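PDB 6ZPV: MgGH51 from Meripilus giganteus, which probably hydrolyses terminal alpha-L-arabinofuranosyl residues from arabinose-containing polysaccharides, as a fungal GH51 alpha-L-arabinofuranosidase. Local coordinates for residues S115-F120 with W156-L161; P79-F84 with N191-S196. All coordinates share one frame; numbering follows the deposited sequence. Where two conformers were deposited one is given.

Contact 1 of 2, residues S115-F120 with W156-L161. With NAG (2-acetamido-2-deoxy-beta-D-glucopyranose), chain E.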
# COMPACT_ATOMS: atom_id res chain seq x y z
N SER A 115 -4.98 -22.31 10.32
CA SER A 115 -6.33 -22.58 10.82
C SER A 115 -7.24 -22.90 9.63
O SER A 115 -6.99 -22.55 8.46
CB SER A 115 -6.83 -21.45 11.65
OG SER A 115 -7.02 -20.26 10.88
N LEU A 116 -8.36 -23.52 9.96
CA LEU A 116 -9.40 -23.88 8.99
C LEU A 116 -10.68 -24.20 9.75
O LEU A 116 -10.63 -24.46 10.96
CB LEU A 116 -8.97 -25.01 8.08
CG LEU A 116 -8.61 -26.35 8.74
CD1 LEU A 116 -9.84 -27.16 9.15
CD2 LEU A 116 -7.76 -27.19 7.82
N PHE A 117 -11.79 -24.24 9.05
CA PHE A 117 -13.06 -24.78 9.54
C PHE A 117 -13.38 -26.01 8.74
O PHE A 117 -13.19 -26.03 7.50
CB PHE A 117 -14.16 -23.73 9.46
CG PHE A 117 -14.08 -22.62 10.46
CD1 PHE A 117 -13.17 -21.58 10.29
CD2 PHE A 117 -14.90 -22.58 11.57
CE1 PHE A 117 -13.08 -20.53 11.20
CE2 PHE A 117 -14.80 -21.56 12.48
CZ PHE A 117 -13.89 -20.55 12.30
N PHE A 118 -14.00 -27.00 9.39
CA PHE A 118 -14.46 -28.19 8.69
C PHE A 118 -15.77 -28.69 9.28
O PHE A 118 -16.08 -28.43 10.45
CB PHE A 118 -13.44 -29.34 8.69
CG PHE A 118 -13.34 -30.12 9.98
CD1 PHE A 118 -12.68 -29.62 11.11
CD2 PHE A 118 -14.03 -31.32 10.13
CE1 PHE A 118 -12.69 -30.30 12.31
CE2 PHE A 118 -14.05 -32.00 11.33
CZ PHE A 118 -13.37 -31.49 12.43
N ARG A 119 -16.49 -29.48 8.52
CA ARG A 119 -17.56 -30.37 9.03
C ARG A 119 -17.68 -31.55 8.13
O ARG A 119 -17.41 -31.44 6.93
CB ARG A 119 -18.90 -29.63 9.17
CG ARG A 119 -19.58 -29.27 7.86
CD ARG A 119 -20.91 -28.50 7.98
NE ARG A 119 -21.45 -28.08 6.59
CZ ARG A 119 -22.36 -28.79 6.01
NH1 ARG A 119 -22.86 -29.84 6.69
NH2 ARG A 119 -22.92 -28.50 4.92
N PHE A 120 -18.18 -32.67 8.67
CA PHE A 120 -18.58 -33.81 7.82
C PHE A 120 -20.03 -33.55 7.46
O PHE A 120 -20.89 -33.50 8.37
CB PHE A 120 -18.44 -35.14 8.59
CG PHE A 120 -17.02 -35.61 8.71
CD1 PHE A 120 -16.16 -35.05 9.62
CD2 PHE A 120 -16.56 -36.64 7.88
CE1 PHE A 120 -14.84 -35.48 9.70
CE2 PHE A 120 -15.26 -37.09 7.97
CZ PHE A 120 -14.39 -36.50 8.86
N TRP A 156 -19.80 -27.20 12.17
CA TRP A 156 -18.59 -26.46 11.79
C TRP A 156 -17.66 -26.31 12.99
O TRP A 156 -18.09 -25.78 14.05
CB TRP A 156 -18.98 -25.09 11.24
CG TRP A 156 -19.46 -25.12 9.82
CD1 TRP A 156 -20.73 -24.84 9.38
CD2 TRP A 156 -18.65 -25.34 8.65
NE1 TRP A 156 -20.78 -24.94 8.01
CE2 TRP A 156 -19.52 -25.22 7.55
CE3 TRP A 156 -17.28 -25.66 8.43
CZ2 TRP A 156 -19.06 -25.33 6.25
CZ3 TRP A 156 -16.85 -25.80 7.14
CH2 TRP A 156 -17.71 -25.60 6.05
N THR A 157 -16.40 -26.66 12.76
CA THR A 157 -15.41 -26.70 13.84
C THR A 157 -14.09 -26.08 13.33
O THR A 157 -13.65 -26.44 12.25
CB THR A 157 -15.19 -28.17 14.22
OG1 THR A 157 -16.45 -28.73 14.67
CG2 THR A 157 -14.15 -28.34 15.32
N GLN A 158 -13.50 -25.19 14.14
CA GLN A 158 -12.22 -24.60 13.80
C GLN A 158 -11.11 -25.48 14.32
O GLN A 158 -11.12 -25.92 15.47
CB GLN A 158 -12.08 -23.18 14.32
CG GLN A 158 -10.94 -22.42 13.62
CD GLN A 158 -10.67 -21.01 14.10
OE1 GLN A 158 -10.70 -20.79 15.29
NE2 GLN A 158 -10.27 -20.11 13.19
N ILE A 159 -10.08 -25.66 13.48
CA ILE A 159 -8.76 -26.25 13.81
C ILE A 159 -7.74 -25.12 13.83
O ILE A 159 -7.71 -24.33 12.88
CB ILE A 159 -8.39 -27.39 12.82
CG1 ILE A 159 -9.29 -28.62 13.00
CG2 ILE A 159 -6.92 -27.72 12.87
CD1 ILE A 159 -9.03 -29.79 12.03
N ASN A 160 -6.91 -25.06 14.86
CA ASN A 160 -5.80 -24.09 14.97
C ASN A 160 -4.53 -24.85 15.33
O ASN A 160 -4.49 -25.44 16.40
CB ASN A 160 -6.12 -23.05 16.06
CG ASN A 160 -7.31 -22.18 15.78
OD1 ASN A 160 -7.17 -21.19 15.06
ND2 ASN A 160 -8.46 -22.58 16.31
N LEU A 161 -3.56 -24.86 14.45
CA LEU A 161 -2.31 -25.56 14.67
C LEU A 161 -1.12 -24.70 14.23
O LEU A 161 -1.17 -24.11 13.13
CB LEU A 161 -2.27 -26.88 13.87
CG LEU A 161 -3.32 -27.91 14.31
CD1 LEU A 161 -3.46 -28.99 13.27
CD2 LEU A 161 -2.96 -28.52 15.67
C1 NAG E . 0.78 -27.94 16.96
C2 NAG E . 2.14 -27.64 17.61
C3 NAG E . 1.94 -27.28 19.10
C4 NAG E . 0.87 -26.20 19.24
C5 NAG E . -0.42 -26.62 18.53
C6 NAG E . -1.51 -25.58 18.61
C7 NAG E . 3.98 -28.78 16.50
C8 NAG E . 4.73 -30.10 16.40
N2 NAG E . 3.04 -28.72 17.49
O3 NAG E . 3.18 -26.83 19.59
O4 NAG E . 0.58 -26.01 20.66
O5 NAG E . -0.09 -26.88 17.17
O6 NAG E . -1.00 -24.40 18.03
O7 NAG E . 4.17 -27.86 15.68
O HOH W 1 -9.65 -19.97 10.12
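Leu116 O takes the N-H of Ile159 at 2.8 Å, nearly straight with an N-H...O angle of 167°. Gln158 CA adds a C-H...O contact to the same oxygen at 3.3 Å. Leu116 N returns a bond to Ile159 O, and Phe118 and Thr157 repeat the reciprocal pair. Together these join two antiparallel strands. Ser115, Phe117, Gln158 and Asn160 share one face of the sheet. There Gln158 CB sits over the Phe117 ring face, offset toward the rim. The Gln158 chain is extended as far as CD, and its NE2 comes 3.5 Å from Phe117 CE1. Ring and amide planes are 32° apart. The amide is held at both ends. Asn160 ND2 donates to Gln158 OE1 at 3.0 Å from above the carbonyl plane. One water accepts from Gln158 NE2 and also hydrogen-bonds Ser115 OG. On the other face Phe118 CE1 packs on Thr157 CB at 3.8 Å. Leu116 and Ile159 lie side by side there, CD1 to CB 4.0 Å. At the strand end, Arg119 CD lies over the Trp156 five-membered ring, 3.6 Å from NE1 of Trp156. The polar ends go elsewhere: Arg119 NH2 forms a salt bridge with Asp70, and Trp156 NE1 bonds to Ser72 O. The contact thus has a largely apolar inner face, while its outer face packs methylenes on rings and leaves polar tips to amides and water.

Contact 2 of 2, residues P79-F84 with N191-S196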
# COMPACT_ATOMS: atom_id res chain seq x y z
N PRO A 79 -20.29 -17.98 1.79
CA PRO A 79 -21.25 -19.02 1.38
C PRO A 79 -20.63 -20.23 0.68
O PRO A 79 -21.33 -21.24 0.52
CB PRO A 79 -22.16 -18.25 0.42
CG PRO A 79 -21.28 -17.14 -0.13
CD PRO A 79 -20.49 -16.73 1.08
N ASN A 80 -19.36 -20.13 0.26
CA ASN A 80 -18.72 -21.22 -0.47
C ASN A 80 -17.84 -22.02 0.45
O ASN A 80 -17.19 -21.51 1.33
CB ASN A 80 -17.90 -20.63 -1.62
CG ASN A 80 -18.74 -19.93 -2.69
OD1 ASN A 80 -19.91 -20.31 -2.91
ND2 ASN A 80 -18.12 -18.94 -3.36
N SER A 81 -17.80 -23.33 0.17
CA SER A 81 -16.95 -24.30 0.84
C SER A 81 -16.16 -25.13 -0.16
O SER A 81 -16.62 -25.32 -1.30
CB SER A 81 -17.76 -25.26 1.72
OG SER A 81 -18.41 -24.55 2.74
N LEU A 82 -15.02 -25.66 0.27
CA LEU A 82 -14.28 -26.67 -0.48
C LEU A 82 -14.86 -28.04 -0.07
O LEU A 82 -14.71 -28.45 1.08
CB LEU A 82 -12.80 -26.55 -0.20
CG LEU A 82 -11.91 -27.54 -0.91
CD1 LEU A 82 -11.90 -27.28 -2.42
CD2 LEU A 82 -10.49 -27.48 -0.34
N GLN A 83 -15.42 -28.73 -1.03
CA GLN A 83 -15.88 -30.11 -0.84
C GLN A 83 -14.72 -31.04 -1.25
O GLN A 83 -14.32 -31.06 -2.43
CB GLN A 83 -17.11 -30.36 -1.70
CG GLN A 83 -17.62 -31.78 -1.56
CD GLN A 83 -18.76 -31.99 -2.54
OE1 GLN A 83 -19.94 -31.87 -2.14
NE2 GLN A 83 -18.40 -32.16 -3.82
N PHE A 84 -14.22 -31.78 -0.28
CA PHE A 84 -13.10 -32.73 -0.39
C PHE A 84 -13.59 -34.15 -0.24
O PHE A 84 -14.19 -34.49 0.76
CB PHE A 84 -12.07 -32.40 0.69
CG PHE A 84 -11.04 -33.48 0.96
CD1 PHE A 84 -10.08 -33.81 0.01
CD2 PHE A 84 -11.05 -34.18 2.14
CE1 PHE A 84 -9.15 -34.80 0.27
CE2 PHE A 84 -10.09 -35.16 2.41
CZ PHE A 84 -9.12 -35.44 1.46
N ASN A 191 -16.38 -31.05 4.22
CA ASN A 191 -16.50 -29.66 3.73
C ASN A 191 -15.55 -28.78 4.57
O ASN A 191 -15.53 -28.88 5.81
CB ASN A 191 -17.90 -29.10 3.82
CG ASN A 191 -18.92 -29.69 2.86
OD1 ASN A 191 -18.63 -30.69 2.18
ND2 ASN A 191 -20.12 -29.08 2.82
N PHE A 192 -14.82 -27.89 3.87
CA PHE A 192 -13.88 -26.96 4.51
C PHE A 192 -14.23 -25.53 4.16
O PHE A 192 -14.76 -25.28 3.04
CB PHE A 192 -12.44 -27.24 4.05
CG PHE A 192 -11.83 -28.54 4.49
CD1 PHE A 192 -11.15 -28.60 5.68
CD2 PHE A 192 -11.91 -29.70 3.69
CE1 PHE A 192 -10.56 -29.79 6.08
CE2 PHE A 192 -11.30 -30.86 4.11
CZ PHE A 192 -10.63 -30.91 5.29
N ALA A 193 -13.87 -24.61 5.02
CA ALA A 193 -14.09 -23.19 4.75
C ALA A 193 -13.06 -22.38 5.52
O ALA A 193 -12.50 -22.86 6.51
CB ALA A 193 -15.51 -22.76 5.12
N MET A 194 -12.90 -21.12 5.10
CA MET A 194 -12.15 -20.13 5.90
C MET A 194 -10.80 -20.68 6.36
O MET A 194 -10.50 -20.75 7.55
CB MET A 194 -13.01 -19.62 7.07
CG MET A 194 -12.52 -18.42 7.82
SD MET A 194 -12.16 -16.95 6.81
CE MET A 194 -10.36 -16.97 6.78
N PHE A 195 -9.95 -20.97 5.39
CA PHE A 195 -8.55 -21.35 5.68
C PHE A 195 -7.71 -20.12 5.96
O PHE A 195 -7.98 -19.04 5.44
CB PHE A 195 -7.96 -22.04 4.46
CG PHE A 195 -8.57 -23.37 4.08
CD1 PHE A 195 -8.03 -24.56 4.60
CD2 PHE A 195 -9.60 -23.49 3.17
CE1 PHE A 195 -8.49 -25.81 4.21
CE2 PHE A 195 -10.07 -24.75 2.79
CZ PHE A 195 -9.53 -25.89 3.30
N SER A 196 -6.61 -20.32 6.68
CA SER A 196 -5.66 -19.23 6.88
C SER A 196 -4.28 -19.77 7.26
O SER A 196 -4.19 -20.74 8.03
CB SER A 196 -6.16 -18.29 7.98
OG SER A 196 -5.26 -17.21 8.22
O HOH W 2 -14.91 -20.38 2.87
O HOH W 3 -20.47 -31.92 0.56
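In one five-stranded antiparallel sheet of a beta-sandwich domain, Leu82 and Phe192 form a hydrogen-bonded antiparallel pair. Leu82 N donates to Phe192 O at 2.8 Å, and Phe192 N donates back to Leu82 O at the same length. Both side chains point to the inner face. The Phe192 ring turns its edge to Phe84, whose CB lies in the ring plane, 3.8 Å from Phe192 CE2. The two side chains run side by side. Leu82 CD2 reaches Phe195 CZ at 4.1 Å, the two side chains crossing at about a right angle. On the other face Gln83 and Asn191 also point the same way. A water donates to Gln83 OE1 and to Asn191 OD1, the latter at 2.7 Å. Asn191 ND2 and Ser81 OG both turn to Asp70 OD2, so one carboxylate oxygen of Asp70 is shared by a residue of each strand. A second water bridges Asn80 O and Met194 N. Met194 has a positive phi (49°), and the pairing with strand 112-119 gains one residue here, consistent with a beta bulge. Strand 80-85 lies between 64-69 and 189-198, and 189-198 is bordered on its far side by 112-119. Phe96 of strand 93-98, in the facing sheet, meets both Phe84 and Phe192 edge-to-face.

Contacts 1 and 2 belong to one five-stranded sheet, ordered 64-69, 80-85, 189-198, 112-119, 157-163, and their centres are about 9 Å apart. The strands carrying 115-120 and 191-196 are neighbours, so Ser115 O lies 2.9 Å from Ser196 N and Arg119 O 2.9 Å from Asn191 N, both probable hydrogen bonds. Trp156 CH2 packs 3.5 Å from Ser81 OG. Asp70 serves both contacts, through Arg119 in one and through Ser81 and Asn191 in the other. Contact 1 lies at the sheet edge beside a glycan, with Leu161 CD2 3.6 Å from the sugar O5. Contact 2 is buried. Their centres are about 31 and 29 Å from the chain centre.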